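Local coordinates for protein glutathione S-transferase (Sulfitobacter, PDB 4GF0) that binds glutathione and, as a glutathione S-transferase homologue, probably catalyses its conjugation to electrophilic substrates, at residues A20-A25 and A200-K205; Y74-A79 and G83-D88. All coordinates share one frame; numbering follows the deposited sequence.

Interaction 1. Residues A20-A25 and A200-K205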
loop_
_atom_site.group_PDB
_atom_site.type_symbol
_atom_site.label_atom_id
_atom_site.label_comp_id
_atom_site.label_asym_id
_atom_site.label_seq_id
_atom_site.Cartn_x
_atom_site.Cartn_y
_atom_site.Cartn_z
ATOM N N ALA A 20 6.342 -15.057 2.914
ATOM C CA ALA A 20 6.378 -15.229 1.467
ATOM C C ALA A 20 7.702 -15.813 0.989
ATOM O O ALA A 20 7.721 -16.657 0.087
ATOM C CB ALA A 20 6.086 -13.915 0.756
ATOM N N ILE A 21 8.806 -15.370 1.588
ATOM C CA ILE A 21 10.110 -15.884 1.197
ATOM C C ILE A 21 10.199 -17.369 1.531
ATOM O O ILE A 21 10.748 -18.156 0.758
ATOM C CB ILE A 21 11.264 -15.117 1.868
ATOM C CG1 ILE A 21 11.233 -13.657 1.408
ATOM C CG2 ILE A 21 12.597 -15.725 1.435
ATOM C CD1 ILE A 21 12.195 -12.733 2.157
ATOM N N GLU A 22 9.641 -17.756 2.677
ATOM C CA GLU A 22 9.591 -19.170 3.035
ATOM C C GLU A 22 8.752 -19.975 2.042
ATOM O O GLU A 22 9.126 -21.090 1.660
ATOM C CB GLU A 22 9.032 -19.360 4.453
ATOM C CG GLU A 22 9.831 -18.669 5.550
ATOM C CD GLU A 22 11.082 -19.423 5.955
ATOM O OE1 GLU A 22 11.339 -20.523 5.410
ATOM O OE2 GLU A 22 11.814 -18.917 6.838
ATOM N N GLU A 23 7.616 -19.420 1.628
ATOM C CA GLU A 23 6.753 -20.098 0.662
ATOM C C GLU A 23 7.499 -20.279 -0.653
ATOM O O GLU A 23 7.307 -21.274 -1.348
ATOM C CB GLU A 23 5.466 -19.303 0.407
ATOM C CG GLU A 23 4.464 -19.308 1.540
ATOM C CD GLU A 23 3.696 -20.622 1.632
ATOM O OE1 GLU A 23 3.547 -21.311 0.592
ATOM O OE2 GLU A 23 3.232 -20.969 2.745
ATOM N N ALA A 24 8.356 -19.316 -0.977
ATOM C CA ALA A 24 9.129 -19.328 -2.221
ATOM C C ALA A 24 10.317 -20.288 -2.168
ATOM O O ALA A 24 10.996 -20.508 -3.186
ATOM C CB ALA A 24 9.613 -17.925 -2.544
ATOM N N ALA A 25 10.560 -20.845 -0.984
ATOM C CA ALA A 25 11.685 -21.742 -0.731
ATOM C C ALA A 25 13.025 -21.087 -1.047
ATOM O O ALA A 25 13.942 -21.739 -1.539
ATOM C CB ALA A 25 11.526 -23.045 -1.528
ATOM N N ALA A 200 5.172 -21.889 10.307
ATOM C CA ALA A 200 5.951 -22.606 11.311
ATOM C C ALA A 200 7.422 -22.184 11.266
ATOM O O ALA A 200 8.076 -22.068 12.307
ATOM C CB ALA A 200 5.829 -24.101 11.123
ATOM N N ALA A 201 7.933 -21.956 10.058
ATOM C CA ALA A 201 9.327 -21.554 9.877
ATOM C C ALA A 201 9.628 -20.191 10.494
ATOM O O ALA A 201 10.669 -20.018 11.141
ATOM C CB ALA A 201 9.699 -21.558 8.409
ATOM N N VAL A 202 8.748 -19.213 10.289
ATOM C CA VAL A 202 9.023 -17.884 10.840
ATOM C C VAL A 202 8.858 -17.872 12.364
ATOM O O VAL A 202 9.572 -17.143 13.054
ATOM C CB VAL A 202 8.195 -16.757 10.178
ATOM C CG1 VAL A 202 8.424 -16.756 8.672
ATOM C CG2 VAL A 202 6.702 -16.900 10.503
ATOM N N LYS A 203 7.939 -18.681 12.886
ATOM C CA LYS A 203 7.808 -18.830 14.334
ATOM C C LYS A 203 9.088 -19.403 14.920
ATOM O O LYS A 203 9.559 -18.960 15.969
ATOM C CB LYS A 203 6.635 -19.743 14.690
ATOM C CG LYS A 203 5.286 -19.052 14.729
ATOM C CD LYS A 203 4.193 -20.022 15.169
ATOM C CE LYS A 203 2.817 -19.375 15.097
ATOM N NZ LYS A 203 1.735 -20.388 15.222
ATOM N N ASP A 204 9.651 -20.393 14.233
ATOM C CA ASP A 204 10.883 -21.033 14.686
ATOM C C ASP A 204 12.040 -20.041 14.684
ATOM O O ASP A 204 13.013 -20.204 15.416
ATOM C CB ASP A 204 11.224 -22.236 13.796
ATOM C CG ASP A 204 10.348 -23.444 14.074
ATOM O OD1 ASP A 204 9.826 -23.559 15.203
ATOM O OD2 ASP A 204 10.190 -24.288 13.165
ATOM N N LYS A 205 11.927 -19.007 13.858
ATOM C CA LYS A 205 12.964 -17.987 13.752
ATOM C C LYS A 205 12.706 -16.821 14.697
ATOM O O LYS A 205 13.413 -15.811 14.649
ATOM C CB LYS A 205 13.085 -17.486 12.309
ATOM C CG LYS A 205 13.651 -18.527 11.351
ATOM C CD LYS A 205 13.805 -17.977 9.942
ATOM C CE LYS A 205 14.728 -18.866 9.121
ATOM N NZ LYS A 205 14.012 -19.682 8.105
#
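Glu22 reaches from helix 14-23 to Lys205, just past the end of helix 197-204, which meets its carboxylate in a salt bridge. Lys205 NZ donates to Glu22 OE2 at 2.6 Å, a short bond made on the syn lone pair, facing OE1. The two chains run head-on toward each other. The Lys205 chain runs extended through chi3 and bends only at chi4 (107°), which turns the ammonium group onto the acid. Glu22 has CG anti to its carbonyl carbon (chi1 -59°), and the chain bends at chi2 (-79°), which lays the carboxylate against the methyl of Ala201, with Glu22 CD 3.5 Å from Ala201 CB. Nearer the backbone, Glu22 CG passes Val202 CG1 at 3.9 Å, the two side chains running antiparallel. The aliphatic part of the acid thus packs while its OE2 is gripped twice, since Tyr28 OH of strand 28-32 also hydrogen-bonds to that oxygen. Shortening this acid to an alanine is likely to leave Lys205 NZ and the Tyr28 hydroxyl without their shared acceptor, and the Ala201 methyl without its carboxylate neighbour. Glu23 OE2 forms a salt bridge with Arg196 and a hydrogen bond with Ser198 OG, around the start of helix 197-204. Val202 packs on Val15, Ala18 and Ile19, while Ala20 and Ile21 touch helix 68-78, leaving helix 14-23 between helices 197-204 and 68-78, with strand 28-32 alongside.

Interaction 2. Residues Y74-A79 and G83-D88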
loop_
_atom_site.group_PDB
_atom_site.type_symbol
_atom_site.label_atom_id
_atom_site.label_comp_id
_atom_site.label_asym_id
_atom_site.label_seq_id
_atom_site.Cartn_x
_atom_site.Cartn_y
_atom_site.Cartn_z
ATOM N N TYR A 74 7.641 -8.534 -5.314
ATOM C CA TYR A 74 9.017 -8.826 -5.713
ATOM C C TYR A 74 9.380 -10.302 -5.491
ATOM O O TYR A 74 9.949 -10.966 -6.372
ATOM C CB TYR A 74 10.020 -7.901 -4.995
ATOM C CG TYR A 74 11.429 -8.206 -5.440
ATOM C CD1 TYR A 74 11.913 -7.707 -6.635
ATOM C CD2 TYR A 74 12.261 -9.017 -4.683
ATOM C CE1 TYR A 74 13.200 -8.005 -7.073
ATOM C CE2 TYR A 74 13.547 -9.332 -5.122
ATOM C CZ TYR A 74 14.004 -8.816 -6.303
ATOM O OH TYR A 74 15.271 -9.126 -6.753
ATOM N N VAL A 75 9.043 -10.821 -4.316
ATOM C CA VAL A 75 9.305 -12.225 -4.011
ATOM C C VAL A 75 8.632 -13.145 -5.019
ATOM O O VAL A 75 9.231 -14.103 -5.505
ATOM C CB VAL A 75 8.879 -12.580 -2.584
ATOM C CG1 VAL A 75 8.973 -14.111 -2.377
ATOM C CG2 VAL A 75 9.791 -11.853 -1.609
ATOM N N ALA A 76 7.385 -12.838 -5.355
ATOM C CA ALA A 76 6.675 -13.635 -6.344
ATOM C C ALA A 76 7.369 -13.574 -7.698
ATOM O O ALA A 76 7.455 -14.582 -8.413
ATOM C CB ALA A 76 5.231 -13.153 -6.456
ATOM N N ALA A 77 7.896 -12.399 -8.033
ATOM C CA ALA A 77 8.503 -12.176 -9.344
ATOM C C ALA A 77 9.805 -12.955 -9.484
ATOM O O ALA A 77 10.148 -13.410 -10.578
ATOM C CB ALA A 77 8.763 -10.687 -9.565
ATOM N N ILE A 78 10.538 -13.103 -8.382
ATOM C CA ILE A 78 11.797 -13.864 -8.424
ATOM C C ILE A 78 11.641 -15.350 -8.112
ATOM O O ILE A 78 12.592 -16.122 -8.227
ATOM C CB ILE A 78 12.889 -13.257 -7.517
ATOM C CG1 ILE A 78 12.433 -13.254 -6.054
ATOM C CG2 ILE A 78 13.260 -11.850 -8.010
ATOM C CD1 ILE A 78 13.520 -12.887 -5.053
ATOM N N ALA A 79 10.447 -15.756 -7.713
ATOM C CA ALA A 79 10.162 -17.170 -7.473
ATOM C C ALA A 79 8.840 -17.593 -8.096
ATOM O O ALA A 79 7.912 -17.971 -7.384
ATOM C CB ALA A 79 10.144 -17.448 -5.993
ATOM N N GLY A 83 4.004 -19.968 -7.463
ATOM C CA GLY A 83 2.637 -19.649 -7.853
ATOM C C GLY A 83 1.932 -18.690 -6.908
ATOM O O GLY A 83 0.725 -18.807 -6.670
ATOM N N LEU A 84 2.674 -17.724 -6.375
ATOM C CA LEU A 84 2.105 -16.805 -5.384
ATOM C C LEU A 84 1.171 -15.741 -5.970
ATOM O O LEU A 84 0.409 -15.116 -5.236
ATOM C CB LEU A 84 3.222 -16.137 -4.582
ATOM C CG LEU A 84 3.999 -17.083 -3.657
ATOM C CD1 LEU A 84 5.268 -16.407 -3.135
ATOM C CD2 LEU A 84 3.105 -17.505 -2.506
ATOM N N VAL A 85 1.239 -15.527 -7.280
ATOM C CA VAL A 85 0.343 -14.599 -7.968
ATOM C C VAL A 85 -0.373 -15.358 -9.074
ATOM O O VAL A 85 0.278 -16.025 -9.893
ATOM C CB VAL A 85 1.127 -13.420 -8.588
ATOM C CG1 VAL A 85 0.189 -12.489 -9.385
ATOM C CG2 VAL A 85 1.860 -12.645 -7.505
ATOM N N PRO A 86 -1.712 -15.271 -9.109
ATOM C CA PRO A 86 -2.488 -15.941 -10.158
ATOM C C PRO A 86 -2.120 -15.438 -11.553
ATOM O O PRO A 86 -1.797 -14.265 -11.738
ATOM C CB PRO A 86 -3.931 -15.515 -9.868
ATOM C CG PRO A 86 -3.931 -15.019 -8.484
ATOM C CD PRO A 86 -2.565 -14.546 -8.148
ATOM N N THR A 87 -2.174 -16.319 -12.543
ATOM C CA THR A 87 -1.940 -15.887 -13.917
ATOM C C THR A 87 -3.115 -15.072 -14.461
ATOM O O THR A 87 -2.924 -14.176 -15.280
ATOM C CB THR A 87 -1.644 -17.076 -14.847
ATOM O OG1 THR A 87 -2.736 -17.998 -14.802
ATOM C CG2 THR A 87 -0.374 -17.777 -14.414
ATOM N N ASP A 88 -4.325 -15.392 -14.010
ATOM C CA ASP A 88 -5.508 -14.640 -14.427
ATOM C C ASP A 88 -5.463 -13.239 -13.838
ATOM O O ASP A 88 -5.365 -13.087 -12.621
ATOM C CB ASP A 88 -6.784 -15.325 -13.950
ATOM C CG ASP A 88 -8.020 -14.485 -14.212
ATOM O OD1 ASP A 88 -8.317 -14.218 -15.392
ATOM O OD2 ASP A 88 -8.694 -14.088 -13.240
HETATM O O HOH W 1 5.276 -16.898 -7.086
#
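The methyl of Ala76 points from helix 68-78 at the following loop and meets two side chains there. Its closer neighbour is Val85, whose CG2 stands 3.6 Å from Ala76 CB. Val85 has CG1 anti to its backbone N (chi1 177°), which leaves CG2 beside that N and directed at the helix. Leu84 meets the same methyl lower on its side chain, Ala76 CB lying 4.1 Å from Leu84 CB. The Leu84 side chain continues past Ala76 to Val75, where Leu84 CD1 is 4.4 Å from Val75 CG1, a looser apolar contact. The helix-to-loop approach is close at this point, with the CA atoms of Ala76 and Leu84 5.6 Å apart. In the glutathione transferase fold this is the linker that leaves the last helix of the thioredoxin-like domain for the all-helical C-terminal domain, here beginning with helix 89-111. Gly83, at positive phi (58°), allows the backbone turn that precedes Leu84. No direct hydrogen bond joins the two segments; a water bridges them instead, donating to Ala79 O at 2.9 Å and accepting from Leu84 N at 2.8 Å. Val85 also packs on Ala92 and Met95 of helix 89-111, and Leu84 on Phe159 of a distant loop. Asp88 caps helix 89-111 at its N-cap position, its OD2 bonded to Ala91 N, while on the helix side Tyr74 and Ala77 touch Ala93 and Pro89 of the second subunit.

Both contacts lie toward the periphery of the chain, their centres 14 and 17 Å from its centre, and each mixes buried with exposed residues. Interaction 1 depends on a salt bridge between partly exposed Glu22 and exposed Lys205, beside the packing of two helices, with Val202 buried; interaction 2 is apolar, bridged by one water, and joins a helix to the linker that follows it. They share no element, yet they meet directly: Ile21 CG1, 3.8 Å from Val75 CG2, packs helix 14-23 on helix 68-78, and Ala24 CB meets Ala79 CB at 3.5 Å by their ends. Interaction 1 ties distant parts of the sequence; interaction 2 is local and nested within that span.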